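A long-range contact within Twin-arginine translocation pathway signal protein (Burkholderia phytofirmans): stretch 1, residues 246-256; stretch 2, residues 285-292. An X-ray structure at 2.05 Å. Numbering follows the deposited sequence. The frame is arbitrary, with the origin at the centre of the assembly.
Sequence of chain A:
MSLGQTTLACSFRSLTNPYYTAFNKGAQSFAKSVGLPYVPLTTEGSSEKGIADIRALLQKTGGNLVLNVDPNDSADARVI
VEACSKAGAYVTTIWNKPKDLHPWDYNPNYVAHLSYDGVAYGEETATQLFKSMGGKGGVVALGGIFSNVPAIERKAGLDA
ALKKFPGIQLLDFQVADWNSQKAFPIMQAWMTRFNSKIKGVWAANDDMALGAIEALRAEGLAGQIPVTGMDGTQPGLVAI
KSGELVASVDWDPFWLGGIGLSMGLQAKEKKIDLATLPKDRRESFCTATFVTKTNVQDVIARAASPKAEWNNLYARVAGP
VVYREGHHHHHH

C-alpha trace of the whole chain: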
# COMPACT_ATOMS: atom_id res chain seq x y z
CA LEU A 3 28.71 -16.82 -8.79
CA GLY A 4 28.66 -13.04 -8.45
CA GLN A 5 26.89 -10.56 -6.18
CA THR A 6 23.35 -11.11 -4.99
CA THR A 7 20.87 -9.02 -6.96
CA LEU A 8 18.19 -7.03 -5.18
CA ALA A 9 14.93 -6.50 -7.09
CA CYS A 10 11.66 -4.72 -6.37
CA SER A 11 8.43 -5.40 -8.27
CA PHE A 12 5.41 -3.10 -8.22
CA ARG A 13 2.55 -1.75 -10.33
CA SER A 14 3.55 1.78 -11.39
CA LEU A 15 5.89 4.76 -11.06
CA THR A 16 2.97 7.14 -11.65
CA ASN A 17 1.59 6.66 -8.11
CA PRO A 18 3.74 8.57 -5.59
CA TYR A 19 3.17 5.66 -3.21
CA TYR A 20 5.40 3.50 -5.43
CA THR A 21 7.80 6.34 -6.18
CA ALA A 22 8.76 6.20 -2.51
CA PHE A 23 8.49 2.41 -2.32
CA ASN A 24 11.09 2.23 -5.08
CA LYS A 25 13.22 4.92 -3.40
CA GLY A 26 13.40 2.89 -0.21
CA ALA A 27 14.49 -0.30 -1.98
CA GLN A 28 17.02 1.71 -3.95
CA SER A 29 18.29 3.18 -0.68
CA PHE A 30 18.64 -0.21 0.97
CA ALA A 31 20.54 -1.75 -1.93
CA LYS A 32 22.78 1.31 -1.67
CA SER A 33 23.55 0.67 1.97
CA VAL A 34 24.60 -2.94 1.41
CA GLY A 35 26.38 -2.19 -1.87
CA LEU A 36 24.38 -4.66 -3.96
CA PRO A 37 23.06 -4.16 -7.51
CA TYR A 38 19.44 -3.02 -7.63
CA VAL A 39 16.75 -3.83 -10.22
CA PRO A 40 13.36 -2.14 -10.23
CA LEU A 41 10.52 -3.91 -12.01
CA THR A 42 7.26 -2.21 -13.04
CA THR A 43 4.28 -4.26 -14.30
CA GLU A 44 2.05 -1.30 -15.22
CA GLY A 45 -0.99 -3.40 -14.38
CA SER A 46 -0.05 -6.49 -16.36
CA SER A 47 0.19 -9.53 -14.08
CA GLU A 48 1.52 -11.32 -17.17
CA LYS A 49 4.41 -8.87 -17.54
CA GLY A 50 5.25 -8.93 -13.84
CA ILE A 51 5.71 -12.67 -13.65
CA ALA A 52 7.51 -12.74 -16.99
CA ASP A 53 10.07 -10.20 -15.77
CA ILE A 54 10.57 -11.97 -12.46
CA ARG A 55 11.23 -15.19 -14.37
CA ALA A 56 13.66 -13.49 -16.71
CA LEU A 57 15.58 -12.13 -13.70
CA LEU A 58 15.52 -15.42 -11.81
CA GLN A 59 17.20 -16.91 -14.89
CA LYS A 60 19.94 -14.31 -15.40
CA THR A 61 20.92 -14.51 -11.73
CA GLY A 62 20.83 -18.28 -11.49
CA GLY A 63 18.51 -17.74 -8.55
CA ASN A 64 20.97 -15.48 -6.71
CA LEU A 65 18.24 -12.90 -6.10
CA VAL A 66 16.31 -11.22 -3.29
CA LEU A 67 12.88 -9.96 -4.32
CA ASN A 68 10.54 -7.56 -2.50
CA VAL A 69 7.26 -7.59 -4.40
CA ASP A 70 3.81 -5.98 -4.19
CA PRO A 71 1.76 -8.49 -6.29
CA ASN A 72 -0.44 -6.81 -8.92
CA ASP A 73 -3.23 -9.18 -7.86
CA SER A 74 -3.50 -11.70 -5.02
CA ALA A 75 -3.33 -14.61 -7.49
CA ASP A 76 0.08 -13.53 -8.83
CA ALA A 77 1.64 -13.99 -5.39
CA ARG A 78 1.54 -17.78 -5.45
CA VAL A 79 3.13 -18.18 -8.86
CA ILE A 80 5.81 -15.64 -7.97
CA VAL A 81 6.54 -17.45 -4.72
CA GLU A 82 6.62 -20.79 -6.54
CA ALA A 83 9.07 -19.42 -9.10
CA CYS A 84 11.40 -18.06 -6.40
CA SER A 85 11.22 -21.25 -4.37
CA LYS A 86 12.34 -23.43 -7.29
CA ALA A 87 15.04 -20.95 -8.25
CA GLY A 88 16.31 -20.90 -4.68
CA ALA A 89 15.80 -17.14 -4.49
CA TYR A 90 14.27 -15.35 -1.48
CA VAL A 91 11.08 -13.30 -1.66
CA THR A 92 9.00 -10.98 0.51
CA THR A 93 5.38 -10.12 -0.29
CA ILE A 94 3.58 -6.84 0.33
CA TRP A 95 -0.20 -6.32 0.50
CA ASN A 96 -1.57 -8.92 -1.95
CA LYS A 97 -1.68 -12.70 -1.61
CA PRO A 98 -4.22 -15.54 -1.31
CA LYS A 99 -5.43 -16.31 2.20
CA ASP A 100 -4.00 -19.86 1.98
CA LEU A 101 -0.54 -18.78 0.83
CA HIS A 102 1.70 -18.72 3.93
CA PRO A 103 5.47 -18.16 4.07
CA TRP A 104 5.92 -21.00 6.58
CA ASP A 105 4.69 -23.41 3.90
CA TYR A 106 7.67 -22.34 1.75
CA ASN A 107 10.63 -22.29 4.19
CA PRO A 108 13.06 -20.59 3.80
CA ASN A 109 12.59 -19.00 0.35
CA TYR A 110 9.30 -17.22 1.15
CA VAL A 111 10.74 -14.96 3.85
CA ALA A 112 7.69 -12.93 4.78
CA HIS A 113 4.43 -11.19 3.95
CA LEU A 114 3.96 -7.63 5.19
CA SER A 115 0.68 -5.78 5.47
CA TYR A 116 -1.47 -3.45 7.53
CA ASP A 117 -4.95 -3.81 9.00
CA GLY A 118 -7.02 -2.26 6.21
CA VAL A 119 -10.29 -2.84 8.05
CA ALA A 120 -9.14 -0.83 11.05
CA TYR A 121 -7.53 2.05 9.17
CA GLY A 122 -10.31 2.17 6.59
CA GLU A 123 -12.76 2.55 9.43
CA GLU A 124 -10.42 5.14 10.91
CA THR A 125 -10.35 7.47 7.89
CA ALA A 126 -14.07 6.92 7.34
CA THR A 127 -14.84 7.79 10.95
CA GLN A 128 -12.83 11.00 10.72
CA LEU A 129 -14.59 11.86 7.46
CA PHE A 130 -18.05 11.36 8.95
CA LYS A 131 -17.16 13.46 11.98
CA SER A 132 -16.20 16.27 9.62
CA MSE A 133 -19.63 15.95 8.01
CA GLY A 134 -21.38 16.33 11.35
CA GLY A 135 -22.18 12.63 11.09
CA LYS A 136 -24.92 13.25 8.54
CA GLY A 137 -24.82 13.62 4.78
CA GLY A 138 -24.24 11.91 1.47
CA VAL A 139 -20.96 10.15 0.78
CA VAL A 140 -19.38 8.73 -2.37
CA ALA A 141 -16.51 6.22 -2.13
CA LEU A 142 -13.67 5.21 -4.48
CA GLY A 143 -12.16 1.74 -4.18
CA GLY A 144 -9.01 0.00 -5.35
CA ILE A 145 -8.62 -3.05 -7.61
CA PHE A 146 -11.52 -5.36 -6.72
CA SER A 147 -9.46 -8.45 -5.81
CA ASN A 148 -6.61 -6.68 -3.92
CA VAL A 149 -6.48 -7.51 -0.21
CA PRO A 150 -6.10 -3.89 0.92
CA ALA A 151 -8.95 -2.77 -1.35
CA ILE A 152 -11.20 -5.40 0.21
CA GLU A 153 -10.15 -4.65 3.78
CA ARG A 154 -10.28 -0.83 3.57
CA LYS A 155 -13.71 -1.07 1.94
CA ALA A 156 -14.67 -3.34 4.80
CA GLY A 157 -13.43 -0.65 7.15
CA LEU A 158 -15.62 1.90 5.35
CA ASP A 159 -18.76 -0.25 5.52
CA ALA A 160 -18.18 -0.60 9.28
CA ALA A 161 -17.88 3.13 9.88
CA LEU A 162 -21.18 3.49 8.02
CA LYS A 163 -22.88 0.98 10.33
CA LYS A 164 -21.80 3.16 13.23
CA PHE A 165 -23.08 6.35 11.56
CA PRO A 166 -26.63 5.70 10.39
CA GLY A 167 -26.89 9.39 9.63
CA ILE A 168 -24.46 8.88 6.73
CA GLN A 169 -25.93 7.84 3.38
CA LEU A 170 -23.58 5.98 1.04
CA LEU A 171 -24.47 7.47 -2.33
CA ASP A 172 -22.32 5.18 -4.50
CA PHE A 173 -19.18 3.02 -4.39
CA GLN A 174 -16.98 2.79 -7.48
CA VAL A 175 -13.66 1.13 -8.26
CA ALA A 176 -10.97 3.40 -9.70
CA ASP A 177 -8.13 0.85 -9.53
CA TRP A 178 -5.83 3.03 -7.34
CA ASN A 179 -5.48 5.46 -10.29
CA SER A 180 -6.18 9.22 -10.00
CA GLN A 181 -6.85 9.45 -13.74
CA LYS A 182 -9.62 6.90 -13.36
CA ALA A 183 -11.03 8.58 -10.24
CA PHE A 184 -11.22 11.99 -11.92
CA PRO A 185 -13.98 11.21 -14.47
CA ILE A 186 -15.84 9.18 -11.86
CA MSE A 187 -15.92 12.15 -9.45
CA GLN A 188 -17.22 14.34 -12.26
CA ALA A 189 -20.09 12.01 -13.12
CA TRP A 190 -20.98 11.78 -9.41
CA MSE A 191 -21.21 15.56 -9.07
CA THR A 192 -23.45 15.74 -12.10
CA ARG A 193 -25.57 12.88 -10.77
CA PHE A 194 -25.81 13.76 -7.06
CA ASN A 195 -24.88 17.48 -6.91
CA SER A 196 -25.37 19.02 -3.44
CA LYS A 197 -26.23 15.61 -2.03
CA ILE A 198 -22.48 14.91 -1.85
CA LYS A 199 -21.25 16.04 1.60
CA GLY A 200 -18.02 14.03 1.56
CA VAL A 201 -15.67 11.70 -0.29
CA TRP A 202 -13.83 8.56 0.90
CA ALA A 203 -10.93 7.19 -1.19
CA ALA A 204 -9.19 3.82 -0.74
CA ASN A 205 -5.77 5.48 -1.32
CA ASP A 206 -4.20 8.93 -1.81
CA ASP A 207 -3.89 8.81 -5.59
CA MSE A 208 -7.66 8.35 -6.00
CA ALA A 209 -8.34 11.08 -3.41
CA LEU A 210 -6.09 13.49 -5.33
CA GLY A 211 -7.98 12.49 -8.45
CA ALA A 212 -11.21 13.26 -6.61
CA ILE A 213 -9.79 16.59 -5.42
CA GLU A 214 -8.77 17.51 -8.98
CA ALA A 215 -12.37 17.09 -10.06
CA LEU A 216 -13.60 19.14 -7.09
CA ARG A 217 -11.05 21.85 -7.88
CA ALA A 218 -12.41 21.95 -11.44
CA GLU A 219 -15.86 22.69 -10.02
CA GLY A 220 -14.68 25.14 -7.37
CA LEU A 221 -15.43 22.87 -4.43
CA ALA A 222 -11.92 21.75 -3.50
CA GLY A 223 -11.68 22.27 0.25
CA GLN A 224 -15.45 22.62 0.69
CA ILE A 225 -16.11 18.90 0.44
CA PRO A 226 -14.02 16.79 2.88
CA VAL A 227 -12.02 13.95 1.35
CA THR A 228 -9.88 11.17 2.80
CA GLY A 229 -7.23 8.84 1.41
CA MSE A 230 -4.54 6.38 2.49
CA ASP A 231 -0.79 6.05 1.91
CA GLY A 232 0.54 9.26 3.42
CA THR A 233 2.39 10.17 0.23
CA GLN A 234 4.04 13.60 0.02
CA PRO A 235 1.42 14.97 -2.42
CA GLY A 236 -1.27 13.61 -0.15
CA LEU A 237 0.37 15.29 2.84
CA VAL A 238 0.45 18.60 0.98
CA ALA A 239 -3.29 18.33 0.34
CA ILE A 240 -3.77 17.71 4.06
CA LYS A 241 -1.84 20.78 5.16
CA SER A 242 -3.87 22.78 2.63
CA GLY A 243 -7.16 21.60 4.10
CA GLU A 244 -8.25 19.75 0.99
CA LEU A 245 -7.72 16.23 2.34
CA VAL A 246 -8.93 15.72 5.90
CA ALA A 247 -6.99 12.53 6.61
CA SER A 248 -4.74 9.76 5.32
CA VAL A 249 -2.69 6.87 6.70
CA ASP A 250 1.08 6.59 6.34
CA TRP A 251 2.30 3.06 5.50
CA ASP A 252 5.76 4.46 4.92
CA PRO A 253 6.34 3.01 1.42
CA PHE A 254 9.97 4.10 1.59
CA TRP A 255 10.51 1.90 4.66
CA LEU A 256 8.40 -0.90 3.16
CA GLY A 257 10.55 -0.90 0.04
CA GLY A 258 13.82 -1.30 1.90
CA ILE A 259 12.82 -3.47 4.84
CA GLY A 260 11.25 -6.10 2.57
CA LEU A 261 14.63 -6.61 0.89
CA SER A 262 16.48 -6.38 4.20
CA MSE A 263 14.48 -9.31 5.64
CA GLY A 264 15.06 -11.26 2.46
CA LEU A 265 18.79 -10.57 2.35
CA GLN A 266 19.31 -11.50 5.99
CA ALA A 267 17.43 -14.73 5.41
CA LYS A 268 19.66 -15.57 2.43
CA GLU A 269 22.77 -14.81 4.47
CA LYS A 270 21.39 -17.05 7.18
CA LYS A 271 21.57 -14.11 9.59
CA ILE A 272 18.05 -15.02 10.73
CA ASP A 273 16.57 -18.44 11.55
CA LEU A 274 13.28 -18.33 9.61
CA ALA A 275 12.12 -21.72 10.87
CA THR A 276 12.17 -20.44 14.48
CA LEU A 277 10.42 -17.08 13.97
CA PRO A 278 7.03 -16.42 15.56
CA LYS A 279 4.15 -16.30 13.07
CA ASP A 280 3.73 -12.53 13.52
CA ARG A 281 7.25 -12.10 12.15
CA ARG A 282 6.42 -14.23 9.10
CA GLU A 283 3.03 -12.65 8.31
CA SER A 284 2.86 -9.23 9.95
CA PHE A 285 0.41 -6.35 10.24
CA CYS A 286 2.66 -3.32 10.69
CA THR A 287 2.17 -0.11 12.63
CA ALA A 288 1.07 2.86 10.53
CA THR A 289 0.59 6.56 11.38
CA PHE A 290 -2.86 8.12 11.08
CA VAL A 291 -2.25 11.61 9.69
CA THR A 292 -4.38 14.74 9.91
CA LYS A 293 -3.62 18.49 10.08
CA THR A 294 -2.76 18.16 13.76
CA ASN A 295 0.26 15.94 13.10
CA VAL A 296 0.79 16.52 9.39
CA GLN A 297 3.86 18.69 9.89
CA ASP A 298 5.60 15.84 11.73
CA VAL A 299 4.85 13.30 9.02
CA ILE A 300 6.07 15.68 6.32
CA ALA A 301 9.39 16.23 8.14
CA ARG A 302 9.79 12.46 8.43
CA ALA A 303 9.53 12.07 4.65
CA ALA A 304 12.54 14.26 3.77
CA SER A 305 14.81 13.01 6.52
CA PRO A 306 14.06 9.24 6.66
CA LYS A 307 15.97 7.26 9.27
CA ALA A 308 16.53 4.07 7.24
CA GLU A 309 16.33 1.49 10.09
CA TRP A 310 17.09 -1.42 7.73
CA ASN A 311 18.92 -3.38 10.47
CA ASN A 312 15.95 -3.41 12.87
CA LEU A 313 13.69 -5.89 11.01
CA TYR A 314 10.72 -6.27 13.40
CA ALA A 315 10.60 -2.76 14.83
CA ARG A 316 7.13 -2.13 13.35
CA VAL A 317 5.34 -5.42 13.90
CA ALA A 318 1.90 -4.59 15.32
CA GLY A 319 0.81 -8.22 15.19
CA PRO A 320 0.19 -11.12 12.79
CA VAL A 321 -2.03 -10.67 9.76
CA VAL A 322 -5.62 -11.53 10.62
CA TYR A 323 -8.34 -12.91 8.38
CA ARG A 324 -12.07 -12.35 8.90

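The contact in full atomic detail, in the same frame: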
# COMPACT_ATOMS: atom_id res chain seq x y z
N VAL A 246 -8.82 15.67 4.45
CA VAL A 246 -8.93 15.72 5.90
C VAL A 246 -8.13 14.66 6.65
O VAL A 246 -7.84 14.82 7.83
CB VAL A 246 -10.40 15.67 6.37
CG1 VAL A 246 -11.16 16.84 5.76
CG2 VAL A 246 -11.04 14.37 5.98
N ALA A 247 -7.76 13.59 5.96
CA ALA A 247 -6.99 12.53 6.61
C ALA A 247 -6.42 11.51 5.64
O ALA A 247 -6.91 11.35 4.53
CB ALA A 247 -7.84 11.83 7.66
N SER A 248 -5.38 10.82 6.09
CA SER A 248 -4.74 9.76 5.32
C SER A 248 -4.06 8.83 6.33
O SER A 248 -4.14 9.04 7.55
CB SER A 248 -3.71 10.36 4.37
OG SER A 248 -3.11 9.36 3.56
N VAL A 249 -3.39 7.80 5.83
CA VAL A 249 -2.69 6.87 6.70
C VAL A 249 -1.33 6.58 6.07
O VAL A 249 -1.25 6.19 4.91
CB VAL A 249 -3.49 5.56 6.90
CG1 VAL A 249 -2.77 4.66 7.90
CG2 VAL A 249 -4.90 5.89 7.42
N ASP A 250 -0.27 6.80 6.84
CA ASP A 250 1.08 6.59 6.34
C ASP A 250 1.60 5.17 6.57
O ASP A 250 1.80 4.75 7.72
CB ASP A 250 2.02 7.61 6.97
CG ASP A 250 3.32 7.75 6.22
OD1 ASP A 250 3.46 7.12 5.15
OD2 ASP A 250 4.20 8.49 6.70
N TRP A 251 1.80 4.44 5.47
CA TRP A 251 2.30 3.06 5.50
C TRP A 251 3.81 3.11 5.43
O TRP A 251 4.49 2.12 5.68
CB TRP A 251 1.81 2.27 4.28
CG TRP A 251 0.35 2.37 3.93
CD1 TRP A 251 -0.17 2.67 2.69
CD2 TRP A 251 -0.78 2.06 4.76
NE1 TRP A 251 -1.53 2.56 2.70
CE2 TRP A 251 -1.94 2.18 3.96
CE3 TRP A 251 -0.93 1.68 6.10
CZ2 TRP A 251 -3.23 1.94 4.46
CZ3 TRP A 251 -2.22 1.44 6.59
CH2 TRP A 251 -3.35 1.57 5.77
N ASP A 252 4.33 4.27 5.06
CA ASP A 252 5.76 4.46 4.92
C ASP A 252 6.29 3.53 3.82
O ASP A 252 6.99 2.56 4.08
CB ASP A 252 6.47 4.17 6.23
CG ASP A 252 7.80 4.86 6.33
OD1 ASP A 252 8.34 5.25 5.27
OD2 ASP A 252 8.31 5.01 7.46
N PRO A 253 5.91 3.82 2.57
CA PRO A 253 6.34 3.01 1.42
C PRO A 253 7.86 2.96 1.33
O PRO A 253 8.43 1.92 1.01
CB PRO A 253 5.68 3.71 0.23
CG PRO A 253 5.41 5.11 0.73
CD PRO A 253 4.98 4.87 2.14
N PHE A 254 8.52 4.08 1.61
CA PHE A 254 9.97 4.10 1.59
C PHE A 254 10.49 2.95 2.46
O PHE A 254 11.24 2.10 2.00
CB PHE A 254 10.48 5.43 2.15
CG PHE A 254 11.97 5.54 2.18
CD1 PHE A 254 12.66 6.08 1.10
CD2 PHE A 254 12.69 5.11 3.29
CE1 PHE A 254 14.06 6.20 1.12
CE2 PHE A 254 14.09 5.21 3.32
CZ PHE A 254 14.77 5.76 2.23
N TRP A 255 10.10 2.95 3.72
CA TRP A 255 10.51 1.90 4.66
C TRP A 255 10.11 0.51 4.15
O TRP A 255 10.90 -0.43 4.21
CB TRP A 255 9.87 2.14 6.02
CG TRP A 255 10.17 1.06 7.00
CD1 TRP A 255 11.33 0.87 7.67
CD2 TRP A 255 9.30 -0.02 7.38
NE1 TRP A 255 11.25 -0.26 8.45
CE2 TRP A 255 10.01 -0.83 8.29
CE3 TRP A 255 7.99 -0.38 7.04
CZ2 TRP A 255 9.46 -1.97 8.86
CZ3 TRP A 255 7.44 -1.52 7.61
CH2 TRP A 255 8.17 -2.30 8.51
N LEU A 256 8.87 0.38 3.67
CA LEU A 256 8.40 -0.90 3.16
C LEU A 256 9.31 -1.42 2.06
O LEU A 256 9.66 -2.59 2.05
CB LEU A 256 6.98 -0.77 2.61
CG LEU A 256 5.84 -0.89 3.61
CD1 LEU A 256 4.53 -0.45 2.98
CD2 LEU A 256 5.76 -2.34 4.07
N PHE A 285 1.23 -7.54 10.48
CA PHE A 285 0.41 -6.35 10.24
C PHE A 285 1.38 -5.36 10.85
O PHE A 285 1.87 -5.59 11.96
CB PHE A 285 -0.88 -6.37 11.06
CG PHE A 285 -2.09 -6.75 10.27
CD1 PHE A 285 -3.31 -6.97 10.91
CD2 PHE A 285 -2.02 -6.88 8.88
CE1 PHE A 285 -4.44 -7.33 10.18
CE2 PHE A 285 -3.15 -7.24 8.14
CZ PHE A 285 -4.36 -7.46 8.79
N CYS A 286 1.70 -4.28 10.15
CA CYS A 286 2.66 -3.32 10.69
C CYS A 286 1.97 -2.09 11.26
O CYS A 286 0.78 -1.86 11.03
CB CYS A 286 3.65 -2.90 9.61
SG CYS A 286 4.39 -4.31 8.75
N THR A 287 2.71 -1.32 12.03
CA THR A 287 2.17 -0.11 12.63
C THR A 287 2.22 1.01 11.61
O THR A 287 3.24 1.20 10.95
CB THR A 287 2.97 0.31 13.87
OG1 THR A 287 2.87 -0.71 14.87
CG2 THR A 287 2.44 1.63 14.43
N ALA A 288 1.12 1.74 11.47
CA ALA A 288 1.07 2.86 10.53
C ALA A 288 0.76 4.12 11.34
O ALA A 288 0.45 4.03 12.52
CB ALA A 288 0.01 2.62 9.48
N THR A 289 0.86 5.29 10.70
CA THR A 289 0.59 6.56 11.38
C THR A 289 -0.63 7.27 10.78
O THR A 289 -0.62 7.65 9.61
CB THR A 289 1.77 7.56 11.24
OG1 THR A 289 3.01 6.86 11.37
CG2 THR A 289 1.70 8.63 12.33
N PHE A 290 -1.69 7.43 11.57
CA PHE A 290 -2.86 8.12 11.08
C PHE A 290 -2.41 9.57 10.97
O PHE A 290 -1.80 10.10 11.91
CB PHE A 290 -3.99 8.01 12.08
CG PHE A 290 -5.30 8.52 11.56
CD1 PHE A 290 -5.96 7.85 10.53
CD2 PHE A 290 -5.88 9.66 12.09
CE1 PHE A 290 -7.20 8.32 10.05
CE2 PHE A 290 -7.10 10.13 11.62
CZ PHE A 290 -7.75 9.46 10.60
N VAL A 291 -2.68 10.23 9.85
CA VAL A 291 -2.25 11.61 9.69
C VAL A 291 -3.39 12.56 9.38
O VAL A 291 -4.26 12.28 8.56
CB VAL A 291 -1.16 11.72 8.58
CG1 VAL A 291 -1.66 11.09 7.30
CG2 VAL A 291 -0.80 13.18 8.34
N THR A 292 -3.37 13.70 10.06
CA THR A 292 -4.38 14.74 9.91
C THR A 292 -3.63 16.07 10.09
O THR A 292 -2.44 16.06 10.37
CB THR A 292 -5.47 14.58 10.98
OG1 THR A 292 -6.47 15.59 10.80
CG2 THR A 292 -4.89 14.70 12.37
O HOH W 1 -7.55 17.26 9.07
O HOH W 2 4.28 4.85 9.49
O HOH W 3 4.80 1.90 9.11

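Antiparallel strands illustrate a general economy: the backbone sets the register, and the side chains, alternating between two faces, fill whatever room that register leaves. Here strand 248-250 meets strand 289-291 at 148°, and the two stretches together bury 495 Å². Two hydrogen-bonded pairs do the fastening. S248 N donates to V291 O (3.1 Å) and V291 N to S248 O (3.0 Å); D250 N donates to T289 O (2.9 Å) and T289 N returns the bond to D250 O (3.2 Å).

Between them lies the non-hydrogen-bonded pair V249 and F290, whose CA atoms approach most closely, and on their face the packing is most clearly one of bumps and hollows. The F290 ring leans back over the neighbouring strand, with CZ 3.8 Å from A247 CB and CD1 3.8 Å from V249 CG2. A single methyl at A247 suits the place, meeting the ring's tip without crowding it. The branched V249 reaches in two directions: while CG2 meets the phenyl ring, CG1 lies 3.8 Å from A288 CB. That small methyl is itself a knob in a shallow pocket, since W251 CE3 approaches A288 CB to 3.6 Å from another side and D250 O to 3.3 Å.

On the face carrying S248, D250, T289 and V291, S248 CB rests 3.6 Å from V291 CG1, a compact side chain accommodating a branched one, and D250 CB lies 4.3 Å from T289 CB.

Beyond the strands, the chain turns into a helix. D252 caps it, OD1 accepting from W255 N at 3.3 Å, and W255 points back toward the second stretch, its ring edge meeting C286 SG (4.3 Å from CZ3). Two waters add bridges between the stretches: one joins V246 O (2.8 Å) to T292 OG1 (2.6 Å), the other D250 O to T289 OG1 (both 3.0 Å).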